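Local coordinates for protein MPT synthase subunit 2 (Burkholderia ambifaria, PDB 7L32) that probably acts as the catalytic large subunit of molybdopterin synthase, inserting sulfur into precursor Z to form molybdopterin during molybdenum cofactor biosynthesis, at residues V86-R91 with E119-Y124. Numbering follows the deposited sequence.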
ATOM      1  N   VAL A  86       2.425  -7.522  10.241  1.00 17.68           N
ATOM      2  CA  VAL A  86       1.110  -7.065   9.793  1.00 17.12           C
ATOM      3  C   VAL A  86       0.498  -6.178  10.868  1.00 21.72           C
ATOM      4  O   VAL A  86       0.506  -6.539  12.051  1.00 20.93           O
ATOM      5  CB  VAL A  86       0.143  -8.252   9.532  1.00 22.15           C
ATOM      6  CG1 VAL A  86      -1.244  -7.741   9.075  1.00 16.42           C
ATOM      7  CG2 VAL A  86       0.724  -9.262   8.562  1.00 19.95           C
ATOM      8  N   ALA A  87      -0.095  -5.053  10.459  1.00 18.20           N
ATOM      9  CA  ALA A  87      -0.897  -4.231  11.366  1.00 22.04           C
ATOM     10  C   ALA A  87      -2.263  -3.987  10.736  1.00 22.74           C
ATOM     11  O   ALA A  87      -2.360  -3.749   9.532  1.00 19.95           O
ATOM     12  CB  ALA A  87      -0.216  -2.886  11.684  1.00 23.82           C
ATOM     13  N   ILE A  88      -3.327  -4.089  11.538  1.00 19.91           N
ATOM     14  CA  ILE A  88      -4.689  -3.851  11.063  1.00 17.72           C
ATOM     15  C   ILE A  88      -5.383  -2.942  12.068  1.00 20.38           C
ATOM     16  O   ILE A  88      -5.374  -3.228  13.275  1.00 20.33           O
ATOM     17  CB  ILE A  88      -5.493  -5.159  10.909  1.00 20.00           C
ATOM     18  CG1 ILE A  88      -4.761  -6.181  10.017  1.00 19.35           C
ATOM     19  CG2 ILE A  88      -6.935  -4.851  10.368  1.00 18.88           C
ATOM     20  CD1 ILE A  88      -5.352  -7.613  10.076  1.00 18.57           C
ATOM     21  N   VAL A  89      -5.977  -1.853  11.580  1.00 18.15           N
ATOM     22  CA  VAL A  89      -6.879  -1.024  12.391  1.00 19.06           C
ATOM     23  C   VAL A  89      -8.190  -0.892  11.628  1.00 22.17           C
ATOM     24  O   VAL A  89      -8.200  -0.444  10.475  1.00 20.92           O
ATOM     25  CB  VAL A  89      -6.298   0.366  12.694  1.00 21.75           C
ATOM     26  CG1 VAL A  89      -7.250   1.154  13.636  1.00 24.04           C
ATOM     27  CG2 VAL A  89      -4.880   0.269  13.309  1.00 26.15           C
ATOM     28  N   HIS A  90      -9.299  -1.285  12.255  1.00 21.92           N
ATOM     29  CA  HIS A  90     -10.595  -1.170  11.606  1.00 20.76           C
ATOM     30  C   HIS A  90     -11.511  -0.326  12.484  1.00 24.72           C
ATOM     31  O   HIS A  90     -11.517  -0.479  13.708  1.00 23.66           O
ATOM     32  CB  HIS A  90     -11.211  -2.558  11.350  1.00 21.08           C
ATOM     33  CG  HIS A  90     -12.206  -2.583  10.229  1.00 23.29           C
ATOM     34  ND1 HIS A  90     -13.362  -1.832  10.237  1.00 25.33           N
ATOM     35  CD2 HIS A  90     -12.243  -3.314   9.086  1.00 23.42           C
ATOM     36  CE1 HIS A  90     -14.057  -2.077   9.137  1.00 23.24           C
ATOM     37  NE2 HIS A  90     -13.402  -2.975   8.422  1.00 22.30           N
ATOM     38  N   ARG A  91     -12.255   0.589  11.869  1.00 20.17           N
ATOM     39  CA  ARG A  91     -13.160   1.427  12.643  1.00 26.24           C
ATOM     40  C   ARG A  91     -14.561   0.832  12.648  1.00 28.23           C
ATOM     41  O   ARG A  91     -14.927   0.035  11.780  1.00 26.82           O
ATOM     42  CB  ARG A  91     -13.206   2.846  12.093  1.00 25.23           C
ATOM     43  CG  ARG A  91     -11.862   3.564  12.195  1.00 26.18           C
ATOM     44  CD  ARG A  91     -11.960   4.967  11.647  1.00 29.25           C
ATOM     45  NE  ARG A  91     -12.751   5.832  12.510  1.00 28.75           N
ATOM     46  CZ  ARG A  91     -13.309   6.967  12.116  1.00 35.17           C
ATOM     47  NH1 ARG A  91     -13.222   7.380  10.862  1.00 33.94           N
ATOM     48  NH2 ARG A  91     -13.981   7.704  13.002  1.00 36.83           N
ATOM     49  N   GLU A 119      -2.505  -7.381   0.226  1.00 15.67           N
ATOM     50  CA  GLU A 119      -3.732  -7.652  -0.525  1.00 15.00           C
ATOM     51  C   GLU A 119      -4.440  -8.896  -0.003  1.00 17.13           C
ATOM     52  O   GLU A 119      -5.679  -8.926   0.082  1.00 14.89           O
ATOM     53  CB  GLU A 119      -3.418  -7.808  -2.019  1.00 18.31           C
ATOM     54  CG  GLU A 119      -4.650  -8.028  -2.858  1.00 21.70           C
ATOM     55  CD  GLU A 119      -4.433  -7.738  -4.354  1.00 26.23           C
ATOM     56  OE1 GLU A 119      -3.277  -7.775  -4.841  1.00 23.06           O
ATOM     57  OE2 GLU A 119      -5.440  -7.439  -5.020  1.00 26.69           O
ATOM     58  N   PHE A 120      -3.675  -9.933   0.341  1.00 15.11           N
ATOM     59  CA  PHE A 120      -4.279 -11.139   0.920  1.00 17.33           C
ATOM     60  C   PHE A 120      -5.066 -10.807   2.189  1.00 16.96           C
ATOM     61  O   PHE A 120      -6.206 -11.278   2.377  1.00 18.48           O
ATOM     62  CB  PHE A 120      -3.185 -12.185   1.211  1.00 15.01           C
ATOM     63  CG  PHE A 120      -3.688 -13.380   1.994  1.00 16.23           C
ATOM     64  CD1 PHE A 120      -4.279 -14.449   1.344  1.00 17.36           C
ATOM     65  CD2 PHE A 120      -3.553 -13.433   3.381  1.00 16.60           C
ATOM     66  CE1 PHE A 120      -4.803 -15.554   2.067  1.00 21.76           C
ATOM     67  CE2 PHE A 120      -4.051 -14.517   4.105  1.00 18.10           C
ATOM     68  CZ  PHE A 120      -4.674 -15.588   3.456  1.00 21.15           C
ATOM     69  N   VAL A 121      -4.462 -10.028   3.090  1.00 15.10           N
ATOM     70  CA  VAL A 121      -5.143  -9.673   4.340  1.00 17.94           C
ATOM     71  C   VAL A 121      -6.422  -8.893   4.044  1.00 16.91           C
ATOM     72  O   VAL A 121      -7.467  -9.148   4.653  1.00 16.65           O
ATOM     73  CB  VAL A 121      -4.198  -8.889   5.280  1.00 17.10           C
ATOM     74  CG1 VAL A 121      -4.978  -8.294   6.484  1.00 15.31           C
ATOM     75  CG2 VAL A 121      -3.045  -9.788   5.810  1.00 15.12           C
ATOM     76  N   MET A 122      -6.370  -7.941   3.101  1.00 16.41           N
ATOM     77  CA  MET A 122      -7.572  -7.176   2.750  1.00 15.89           C
ATOM     78  C   MET A 122      -8.656  -8.076   2.161  1.00 18.12           C
ATOM     79  O   MET A 122      -9.839  -7.953   2.526  1.00 18.37           O
ATOM     80  CB  MET A 122      -7.246  -6.035   1.754  1.00 14.41           C
ATOM     81  CG  MET A 122      -6.728  -4.730   2.435  1.00 16.90           C
ATOM     82  SD  MET A 122      -7.917  -4.061   3.656  1.00 21.43           S
ATOM     83  CE  MET A 122      -9.318  -3.753   2.601  1.00 20.53           C
ATOM     84  N   ASP A 123      -8.282  -8.986   1.247  1.00 15.71           N
ATOM     85  CA  ASP A 123      -9.266  -9.893   0.643  1.00 17.74           C
ATOM     86  C   ASP A 123      -9.934 -10.759   1.710  1.00 20.88           C
ATOM     87  O   ASP A 123     -11.153 -10.949   1.700  1.00 20.80           O
ATOM     88  CB  ASP A 123      -8.598 -10.801  -0.391  1.00 19.49           C
ATOM     89  CG  ASP A 123      -8.278 -10.084  -1.697  1.00 24.75           C
ATOM     90  OD1 ASP A 123      -8.821  -8.983  -1.955  1.00 23.10           O
ATOM     91  OD2 ASP A 123      -7.467 -10.647  -2.456  1.00 22.14           O
ATOM     92  N   TYR A 124      -9.130 -11.333   2.604  1.00 18.41           N
ATOM     93  CA  TYR A 124      -9.652 -12.217   3.655  1.00 23.87           C
ATOM     94  C   TYR A 124     -10.489 -11.425   4.655  1.00 21.45           C
ATOM     95  O   TYR A 124     -11.572 -11.869   5.078  1.00 24.31           O
ATOM     96  CB  TYR A 124      -8.449 -12.888   4.336  1.00 20.69           C
ATOM     97  CG  TYR A 124      -8.624 -14.154   5.152  1.00 30.24           C
ATOM     98  CD1 TYR A 124      -9.879 -14.628   5.524  1.00 30.86           C
ATOM     99  CD2 TYR A 124      -7.499 -14.832   5.635  1.00 29.55           C
ATOM    100  CE1 TYR A 124     -10.014 -15.777   6.314  1.00 38.38           C
ATOM    101  CE2 TYR A 124      -7.623 -15.988   6.426  1.00 33.87           C
ATOM    102  CZ  TYR A 124      -8.885 -16.449   6.762  1.00 39.57           C
ATOM    103  OH  TYR A 124      -9.025 -17.584   7.544  1.00 38.16           O
TER
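Val-121 reaches from the helix to the face of the strand with both branches of its side chain, one toward Ile-88 and the other toward Val-86. The closer touch is methyl on methyl: CG1 of Val-121 lies 3.7 Å from CD1 of Ile-88, with CG1 of Ile-88 also near it at 4.1 Å, and the two side chains meet at a slant. CG2 of Val-121 makes a looser approach to CG1 of Val-86, at 4.3 Å. In Ile-88 the long branch swings beside the backbone N (chi1 -54°) and then runs extended (chi2 167°), which carries CD1 out to the helix. Beta-branched residues suit such a strand, and a short valine is consistent with the 8.7 Å between CA of Val-121 and CA of Val-86.

Beyond the strand, the same Val-121 side chain packs on Val-104 of strand 100-108 and Ala-77 of helix 65-80. Backbone hydrogen bonds tie Ile-88 to Thr-11 and Arg-13 of strand 11-15, and Ala-87 to Ala-105 of strand 100-108, holding strand 85-91 inside the mixed sheet on whose face helix 111-128 packs. That helix also meets the second subunit, where Asp-123 OD1 forms a salt bridge with Arg-111 of that subunit. With no hydrogen bond or charge pair between strand and helix, this buried contact rests on dispersion and the exclusion of water, and shape sets its geometry.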